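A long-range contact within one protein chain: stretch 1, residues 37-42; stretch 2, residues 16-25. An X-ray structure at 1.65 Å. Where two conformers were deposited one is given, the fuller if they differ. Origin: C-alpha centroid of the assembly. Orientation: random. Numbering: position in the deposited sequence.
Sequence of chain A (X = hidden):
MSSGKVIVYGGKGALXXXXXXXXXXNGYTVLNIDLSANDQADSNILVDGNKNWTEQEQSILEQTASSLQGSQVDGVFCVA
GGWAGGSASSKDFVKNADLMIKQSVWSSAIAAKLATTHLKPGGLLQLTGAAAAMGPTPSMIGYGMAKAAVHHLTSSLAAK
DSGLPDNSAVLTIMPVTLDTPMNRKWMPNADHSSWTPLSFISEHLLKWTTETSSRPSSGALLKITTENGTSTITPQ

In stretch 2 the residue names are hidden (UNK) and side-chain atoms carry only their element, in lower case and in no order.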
# COMPACT_ATOMS: atom_id res chain seq x y z
N ALA A 37 -10.01 14.82 21.66
CA ALA A 37 -9.60 14.27 22.94
C ALA A 37 -10.59 13.30 23.57
O ALA A 37 -11.80 13.40 23.38
CB ALA A 37 -9.30 15.40 23.92
N ASN A 38 -10.05 12.35 24.32
CA ASN A 38 -10.84 11.37 25.06
C ASN A 38 -10.60 11.84 26.49
O ASN A 38 -9.51 11.66 27.04
CB ASN A 38 -10.28 9.96 24.88
CG ASN A 38 -11.12 8.91 25.57
OD1 ASN A 38 -11.55 9.09 26.70
ND2 ASN A 38 -11.36 7.79 24.88
N ASP A 39 -11.61 12.45 27.11
CA ASP A 39 -11.45 12.96 28.46
C ASP A 39 -11.16 11.91 29.53
O ASP A 39 -10.98 12.25 30.70
CB ASP A 39 -12.67 13.80 28.88
CG ASP A 39 -13.97 13.05 28.73
OD1 ASP A 39 -13.99 11.82 28.97
OD2 ASP A 39 -14.98 13.69 28.39
N GLN A 40 -11.10 10.64 29.13
CA GLN A 40 -10.80 9.57 30.08
C GLN A 40 -9.31 9.23 30.07
O GLN A 40 -8.82 8.57 30.97
CB GLN A 40 -11.63 8.32 29.75
CG GLN A 40 -13.13 8.53 29.88
CD GLN A 40 -13.52 9.08 31.24
OE1 GLN A 40 -13.28 8.45 32.27
NE2 GLN A 40 -14.13 10.26 31.24
N ALA A 41 -8.61 9.69 29.04
CA ALA A 41 -7.17 9.42 28.91
C ALA A 41 -6.35 10.32 29.83
O ALA A 41 -6.78 11.41 30.19
CB ALA A 41 -6.74 9.63 27.47
N ASP A 42 -5.15 9.85 30.20
CA ASP A 42 -4.27 10.63 31.07
C ASP A 42 -3.58 11.73 30.27
O ASP A 42 -3.23 12.78 30.81
CB ASP A 42 -3.21 9.73 31.71
CG ASP A 42 -3.81 8.70 32.65
OD1 ASP A 42 -4.29 7.65 32.16
OD2 ASP A 42 -3.80 8.94 33.87
N UNK A 16 -11.08 1.35 20.06
CA UNK A 16 -10.06 2.14 20.72
C UNK A 16 -10.44 2.58 22.11
O UNK A 16 -9.64 2.51 23.05
N UNK A 17 -11.68 3.05 22.27
CA UNK A 17 -12.16 3.50 23.57
C UNK A 17 -12.25 2.32 24.53
O UNK A 17 -11.97 2.46 25.72
o UNK A 17 -14.04 4.58 24.68
c UNK A 17 -13.53 4.18 23.42
N UNK A 18 -12.64 1.16 24.01
CA UNK A 18 -12.74 -0.04 24.84
C UNK A 18 -11.37 -0.44 25.36
O UNK A 18 -11.21 -0.80 26.53
c UNK A 18 -13.35 -1.19 24.04
N UNK A 19 -10.37 -0.39 24.49
CA UNK A 19 -9.00 -0.73 24.86
C UNK A 19 -8.47 0.25 25.89
O UNK A 19 -7.91 -0.15 26.91
c UNK A 19 -8.50 -1.87 22.67
c UNK A 19 -6.61 -0.91 24.03
c UNK A 19 -8.08 -0.74 23.61
c UNK A 19 -7.88 -1.80 21.30
N UNK A 20 -8.68 1.54 25.64
CA UNK A 20 -8.22 2.58 26.56
C UNK A 20 -8.83 2.40 27.94
O UNK A 20 -8.12 2.42 28.95
c UNK A 20 -8.08 5.21 26.74
c UNK A 20 -8.97 5.50 27.93
c UNK A 20 -8.58 3.96 25.99
c UNK A 20 -8.04 6.40 25.78
N UNK A 21 -10.14 2.20 28.00
CA UNK A 21 -10.82 2.00 29.27
C UNK A 21 -10.32 0.75 30.00
O UNK A 21 -10.13 0.77 31.22
c UNK A 21 -12.34 1.88 29.06
c UNK A 21 -12.84 4.29 29.66
c UNK A 21 -13.03 3.17 28.65
o UNK A 21 -12.85 5.47 29.25
o UNK A 21 -12.68 3.98 30.86
N UNK A 22 -10.12 -0.33 29.25
CA UNK A 22 -9.66 -1.58 29.83
C UNK A 22 -8.28 -1.48 30.47
O UNK A 22 -8.07 -1.96 31.59
c UNK A 22 -10.22 -5.95 30.63
c UNK A 22 -9.44 -4.06 29.33
c UNK A 22 -10.42 -4.67 30.10
c UNK A 22 -8.04 -6.02 29.61
c UNK A 22 -9.66 -2.68 28.77
c UNK A 22 -8.25 -4.74 29.09
c UNK A 22 -9.03 -6.62 30.38
N UNK A 23 -7.32 -0.87 29.78
CA UNK A 23 -5.98 -0.73 30.34
C UNK A 23 -5.98 0.20 31.54
O UNK A 23 -5.25 -0.03 32.51
c UNK A 23 -3.09 -1.77 28.66
c UNK A 23 -3.33 -3.48 26.97
c UNK A 23 -4.40 -1.34 28.45
c UNK A 23 -4.99 -0.24 29.28
c UNK A 23 -4.64 -3.06 26.75
c UNK A 23 -5.17 -2.00 27.49
c UNK A 23 -2.55 -2.83 27.93
N UNK A 24 -6.81 1.23 31.48
CA UNK A 24 -6.92 2.19 32.58
C UNK A 24 -7.43 1.46 33.82
O UNK A 24 -6.92 1.65 34.93
c UNK A 24 -7.89 3.31 32.19
c UNK A 24 -7.96 4.45 33.19
c UNK A 24 -9.08 6.64 33.71
c UNK A 24 -9.00 5.47 32.75
n UNK A 24 -10.13 7.62 33.32
N UNK A 25 -8.44 0.62 33.63
CA UNK A 25 -9.02 -0.14 34.74
C UNK A 25 -7.98 -1.08 35.33
O UNK A 25 -8.05 -1.43 36.52
c UNK A 25 -10.86 -1.82 35.35
c UNK A 25 -10.23 -0.94 34.26
c UNK A 25 -12.00 -2.66 34.81
c UNK A 25 -13.16 -1.80 34.34
n UNK A 25 -13.71 -0.94 35.43
O HOH W 1 -12.89 5.78 26.68
O HOH W 2 -12.47 6.08 32.64

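Position 16 has no side-chain atoms at all, and nothing of the turn lies near it; it is Gly 16, whose O accepts the helical bond from N of position 20. Position 17 carries one carbon and then one oxygen, the oxygen 4.2 Å from ND2 of Asn 38, too far for a direct bond but bridged by a water. A two-atom side chain ending in oxygen is serine: Ser 17, whose OG sits 2.6 Å from the O of water 1, which in turn accepts from Asn 38 ND2 at 3.1 Å.

Position 18 shows a single carbon, far from the turn: Ala 18. Position 19 has four carbons, forked at the first, with one arm two carbons long, and is also out of reach; that is Ile 19. Position 20 again has four carbons, but the fork comes at the second, and its CA-to-CB bond points toward the turn. One terminal carbon lies 3.9 Å from Ala 41 CB and 3.7 Å from Asn 38 ND2, while the other comes within 4.3 Å of Gln 40 CB, so the two methyls spread under the turn. This is Leu 20.

Position 21 has three carbons, the third carrying two oxygens. The bond to CB runs sideways, yet the end comes nearer, one oxygen reaching 3.1 Å from Gln 40 CG. It is Glu 21, and that oxygen is OE2. The O of water 1 donates to Glu 21 OE2 at 2.6 Å, and the O of water 2 donates to Glu 21 OE1 at 2.8 Å and to Gln 40 OE1 at 2.5 Å.

Position 22 bears one carbon and a six-carbon ring without oxygen, and does not reach the turn: Phe 22. Position 23 has the same make-up and also stays clear: Phe 23. Position 24 has four carbons in a row ending in nitrogen, fully extended with every chi in t, and the nitrogen lies 2.9 Å from Gln 40 O. This is Lys 24, whose NZ donates to that carbonyl and also to the O of water 2 at 2.9 Å. Position 25 is built from the same atoms but lies out of reach: Lys 25.

The working face of the helix is 17, 20, 21 and 24, related by steps of three and four (17 to 20 and 21, 20 and 21 to 24). Facing it, the type I turn from Asn 38 to Ala 41 is braced from within: Asn 38 OD1 accepts from Gln 40 N at 2.9 Å, and Ala 41 N donates to Asn 38 O at 2.9 Å. The rule is a small apolar patch around Leu 20, one direct bond from a long lysine to a backbone carbonyl, and two waters, one joining Ser 17, Glu 21 and Asn 38, the other Glu 21, Lys 24 and Gln 40.

Stretch 2 16-25: GSAILEFFKK
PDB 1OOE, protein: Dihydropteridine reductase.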